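Local coordinates for protein TRAP-type C4-dicarboxylate:H+ symport system substrate-binding component DctP (Shewanella oneidensis, PDB 4MX6) that probably captures succinate and related C4-dicarboxylates in the periplasm and delivers them to a TRAP-type transporter, at residues A[147-157]-A[245-255]. Numbering follows the deposited sequence.
Sequences GIVGLGYLHNG and DYMVVTSDAFW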
loop_
_atom_site.group_PDB
_atom_site.type_symbol
_atom_site.label_atom_id
_atom_site.label_comp_id
_atom_site.label_asym_id
_atom_site.label_seq_id
_atom_site.Cartn_x
_atom_site.Cartn_y
_atom_site.Cartn_z
ATOM N N GLY A 147 17.446 -10.401 4.928
ATOM C CA GLY A 147 16.892 -11.588 4.308
ATOM C C GLY A 147 15.693 -11.352 3.406
ATOM O O GLY A 147 15.089 -12.320 2.947
ATOM N N ILE A 148 15.344 -10.091 3.155
ATOM C CA ILE A 148 14.186 -9.759 2.322
ATOM C C ILE A 148 14.648 -9.223 0.978
ATOM O O ILE A 148 15.413 -8.254 0.930
ATOM C CB ILE A 148 13.282 -8.732 3.009
ATOM C CG1 ILE A 148 12.722 -9.304 4.319
ATOM C CG2 ILE A 148 12.145 -8.306 2.080
ATOM C CD1 ILE A 148 11.945 -8.295 5.143
ATOM N N VAL A 149 14.187 -9.859 -0.097
ATOM C CA VAL A 149 14.552 -9.502 -1.460
ATOM C C VAL A 149 13.408 -8.728 -2.098
ATOM O O VAL A 149 12.287 -9.222 -2.177
ATOM C CB VAL A 149 14.829 -10.769 -2.312
ATOM C CG1 VAL A 149 15.132 -10.397 -3.766
ATOM C CG2 VAL A 149 15.969 -11.583 -1.726
ATOM N N GLY A 150 13.687 -7.504 -2.523
ATOM C CA GLY A 150 12.695 -6.692 -3.209
ATOM C C GLY A 150 12.670 -6.979 -4.691
ATOM O O GLY A 150 13.671 -6.802 -5.384
ATOM N N LEU A 151 11.510 -7.392 -5.184
ATOM C CA LEU A 151 11.380 -7.835 -6.565
ATOM C C LEU A 151 10.708 -6.826 -7.487
ATOM O O LEU A 151 10.930 -6.864 -8.688
ATOM C CB LEU A 151 10.644 -9.178 -6.604
ATOM C CG LEU A 151 11.424 -10.310 -5.937
ATOM C CD1 LEU A 151 10.600 -11.578 -5.916
ATOM C CD2 LEU A 151 12.742 -10.536 -6.667
ATOM N N GLY A 152 9.912 -5.919 -6.944
ATOM C CA GLY A 152 9.281 -4.899 -7.751
ATOM C C GLY A 152 8.305 -4.086 -6.920
ATOM O O GLY A 152 8.004 -4.434 -5.779
ATOM N N TYR A 153 7.835 -2.995 -7.509
ATOM C CA TYR A 153 6.794 -2.152 -6.942
ATOM C C TYR A 153 5.477 -2.475 -7.644
ATOM O O TYR A 153 5.432 -2.629 -8.868
ATOM C CB TYR A 153 7.111 -0.679 -7.155
ATOM C CG TYR A 153 8.277 -0.159 -6.345
ATOM C CD1 TYR A 153 8.138 0.094 -4.989
ATOM C CD2 TYR A 153 9.503 0.118 -6.939
ATOM C CE1 TYR A 153 9.181 0.609 -4.247
ATOM C CE2 TYR A 153 10.563 0.618 -6.194
ATOM C CZ TYR A 153 10.394 0.856 -4.850
ATOM O OH TYR A 153 11.407 1.376 -4.073
ATOM N N LEU A 154 4.393 -2.518 -6.878
ATOM C CA LEU A 154 3.056 -2.717 -7.416
ATOM C C LEU A 154 2.184 -1.567 -6.913
ATOM O O LEU A 154 2.165 -1.280 -5.717
ATOM C CB LEU A 154 2.499 -4.071 -6.965
ATOM C CG LEU A 154 1.040 -4.343 -7.303
ATOM C CD1 LEU A 154 0.812 -4.435 -8.805
ATOM C CD2 LEU A 154 0.579 -5.628 -6.625
ATOM N N HIS A 155 1.473 -0.926 -7.824
ATOM C CA HIS A 155 0.624 0.197 -7.443
ATOM C C HIS A 155 -0.707 -0.202 -6.830
ATOM O O HIS A 155 -1.295 -1.230 -7.182
ATOM C CB HIS A 155 0.325 1.068 -8.665
ATOM C CG HIS A 155 1.552 1.668 -9.262
ATOM N ND1 HIS A 155 1.798 1.797 -10.610
ATOM C CD2 HIS A 155 2.627 2.192 -8.636
ATOM C CE1 HIS A 155 2.982 2.372 -10.777
ATOM N NE2 HIS A 155 3.503 2.611 -9.589
ATOM N N ASN A 156 -1.214 0.669 -5.955
ATOM C CA ASN A 156 -2.636 0.691 -5.646
ATOM C C ASN A 156 -3.202 2.051 -6.058
ATOM O O ASN A 156 -3.873 2.145 -7.088
ATOM C CB ASN A 156 -2.936 0.314 -4.201
ATOM C CG ASN A 156 -4.419 0.097 -3.978
ATOM O OD1 ASN A 156 -5.254 0.824 -4.541
ATOM N ND2 ASN A 156 -4.765 -0.914 -3.202
ATOM N N GLY A 157 -2.885 3.109 -5.316
ATOM C CA GLY A 157 -3.401 4.417 -5.663
ATOM C C GLY A 157 -3.113 5.448 -4.602
ATOM O O GLY A 157 -2.476 5.159 -3.606
ATOM N N ASP A 245 1.117 2.081 -2.034
ATOM C CA ASP A 245 1.736 1.181 -3.000
ATOM C C ASP A 245 2.381 0.030 -2.240
ATOM O O ASP A 245 2.472 0.051 -1.011
ATOM C CB ASP A 245 2.803 1.909 -3.847
ATOM C CG ASP A 245 2.321 2.347 -5.215
ATOM O OD1 ASP A 245 1.108 2.523 -5.417
ATOM O OD2 ASP A 245 3.204 2.489 -6.091
ATOM N N TYR A 246 2.831 -0.973 -2.986
ATOM C CA TYR A 246 3.396 -2.186 -2.420
ATOM C C TYR A 246 4.814 -2.449 -2.896
ATOM O O TYR A 246 5.176 -2.075 -4.003
ATOM C CB TYR A 246 2.547 -3.382 -2.837
ATOM C CG TYR A 246 1.065 -3.207 -2.632
ATOM C CD1 TYR A 246 0.541 -3.052 -1.368
ATOM C CD2 TYR A 246 0.196 -3.206 -3.712
ATOM C CE1 TYR A 246 -0.830 -2.918 -1.164
ATOM C CE2 TYR A 246 -1.172 -3.105 -3.524
ATOM C CZ TYR A 246 -1.681 -2.962 -2.256
ATOM O OH TYR A 246 -3.050 -2.915 -2.083
ATOM N N MET A 247 5.573 -3.180 -2.086
ATOM C CA MET A 247 6.772 -3.863 -2.587
ATOM C C MET A 247 6.503 -5.359 -2.594
ATOM O O MET A 247 6.151 -5.928 -1.565
ATOM C CB MET A 247 8.018 -3.557 -1.746
ATOM C CG MET A 247 9.280 -4.019 -2.445
ATOM S SD MET A 247 10.815 -3.733 -1.525
ATOM C CE MET A 247 10.842 -1.947 -1.505
ATOM N N VAL A 248 6.645 -5.981 -3.761
ATOM C CA VAL A 248 6.570 -7.432 -3.878
ATOM C C VAL A 248 7.925 -7.990 -3.438
ATOM O O VAL A 248 8.968 -7.594 -3.967
ATOM C CB VAL A 248 6.230 -7.864 -5.312
ATOM C CG1 VAL A 248 6.125 -9.377 -5.401
ATOM C CG2 VAL A 248 4.950 -7.179 -5.800
ATOM N N VAL A 249 7.902 -8.855 -2.429
ATOM C CA VAL A 249 9.121 -9.380 -1.831
ATOM C C VAL A 249 9.088 -10.890 -1.671
ATOM O O VAL A 249 8.031 -11.509 -1.610
ATOM C CB VAL A 249 9.392 -8.756 -0.437
ATOM C CG1 VAL A 249 9.615 -7.249 -0.544
ATOM C CG2 VAL A 249 8.263 -9.031 0.529
ATOM N N THR A 250 10.283 -11.457 -1.590
ATOM C CA THR A 250 10.475 -12.848 -1.212
ATOM C C THR A 250 11.591 -12.917 -0.172
ATOM O O THR A 250 12.169 -11.890 0.195
ATOM C CB THR A 250 10.785 -13.745 -2.443
ATOM O OG1 THR A 250 10.798 -15.124 -2.064
ATOM C CG2 THR A 250 12.119 -13.425 -3.078
ATOM N N SER A 251 11.893 -14.112 0.318
ATOM C CA SER A 251 13.039 -14.277 1.203
ATOM C C SER A 251 14.266 -14.653 0.392
ATOM O O SER A 251 14.181 -15.355 -0.622
ATOM C CB SER A 251 12.793 -15.323 2.292
ATOM O OG SER A 251 12.742 -16.631 1.750
ATOM N N ASP A 252 15.418 -14.206 0.859
ATOM C CA ASP A 252 16.670 -14.558 0.240
ATOM C C ASP A 252 16.836 -16.071 0.209
ATOM O O ASP A 252 17.300 -16.626 -0.787
ATOM C CB ASP A 252 17.799 -13.900 1.020
ATOM C CG ASP A 252 19.126 -14.075 0.369
ATOM O OD1 ASP A 252 19.299 -13.532 -0.748
ATOM O OD2 ASP A 252 19.988 -14.746 0.978
ATOM N N ALA A 253 16.460 -16.736 1.297
ATOM C CA ALA A 253 16.648 -18.177 1.382
ATOM C C ALA A 253 15.839 -18.897 0.302
ATOM O O ALA A 253 16.355 -19.790 -0.371
ATOM C CB ALA A 253 16.278 -18.681 2.770
ATOM N N PHE A 254 14.577 -18.521 0.119
ATOM C CA PHE A 254 13.777 -19.155 -0.921
ATOM C C PHE A 254 14.308 -18.817 -2.313
ATOM O O PHE A 254 14.469 -19.692 -3.167
ATOM C CB PHE A 254 12.305 -18.765 -0.835
ATOM C CG PHE A 254 11.516 -19.247 -2.007
ATOM C CD1 PHE A 254 11.266 -20.603 -2.178
ATOM C CD2 PHE A 254 11.058 -18.362 -2.970
ATOM C CE1 PHE A 254 10.560 -21.054 -3.277
ATOM C CE2 PHE A 254 10.356 -18.820 -4.067
ATOM C CZ PHE A 254 10.114 -20.167 -4.219
ATOM N N TRP A 255 14.609 -17.549 -2.536
ATOM C CA TRP A 255 15.022 -17.116 -3.863
ATOM C C TRP A 255 16.314 -17.832 -4.283
ATOM O O TRP A 255 16.427 -18.295 -5.416
ATOM C CB TRP A 255 15.181 -15.598 -3.857
ATOM C CG TRP A 255 15.081 -14.903 -5.193
ATOM C CD1 TRP A 255 15.986 -14.019 -5.707
ATOM C CD2 TRP A 255 14.008 -14.972 -6.152
ATOM N NE1 TRP A 255 15.555 -13.548 -6.916
ATOM C CE2 TRP A 255 14.346 -14.116 -7.216
ATOM C CE3 TRP A 255 12.804 -15.674 -6.216
ATOM C CZ2 TRP A 255 13.533 -13.943 -8.330
ATOM C CZ3 TRP A 255 11.998 -15.500 -7.335
ATOM C CH2 TRP A 255 12.369 -14.652 -8.373
HETATM O O HOH W 1 15.998 -15.183 3.899
#
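Tyr246 OH has two partners: Asn156 ND2 donates to it at 2.9 Å in a nearly straight bond, with the hydroxyl lying in the amide plane, and a bound succinic acid hydrogen-bonds the same oxygen. The example illustrates how a solute-binding protein builds ligand contacts onto an antiparallel beta pair, here strands 148-157 and 245-251. Asn156 CG lies anti to the backbone N (chi1 -169°), which carries the amide across to the phenol, while Asn156 OD1 is held by Thr220. Lys51, another succinate-binding residue, makes a cation-pi contact with the ring, and Leu154 CD2 packs 3.8 Å from Tyr246 CD2. A phenylalanine in place of Tyr246 would probably leave Asn156 ND2 without this acceptor and the succinate oxygen without this partner. Farther along, a classic beta bulge sets Leu151 and Gly152 both opposite Val248, and Val248 O accepts from Leu151 N at 2.8 Å. Leu151 then reaches the helix that follows the second strand, where Ser251 serves as N-cap, its OG accepting from Phe254 N. There Leu151 CD2 sits over one face of the Trp255 indole, 3.7 Å above its plane and displaced toward the rim.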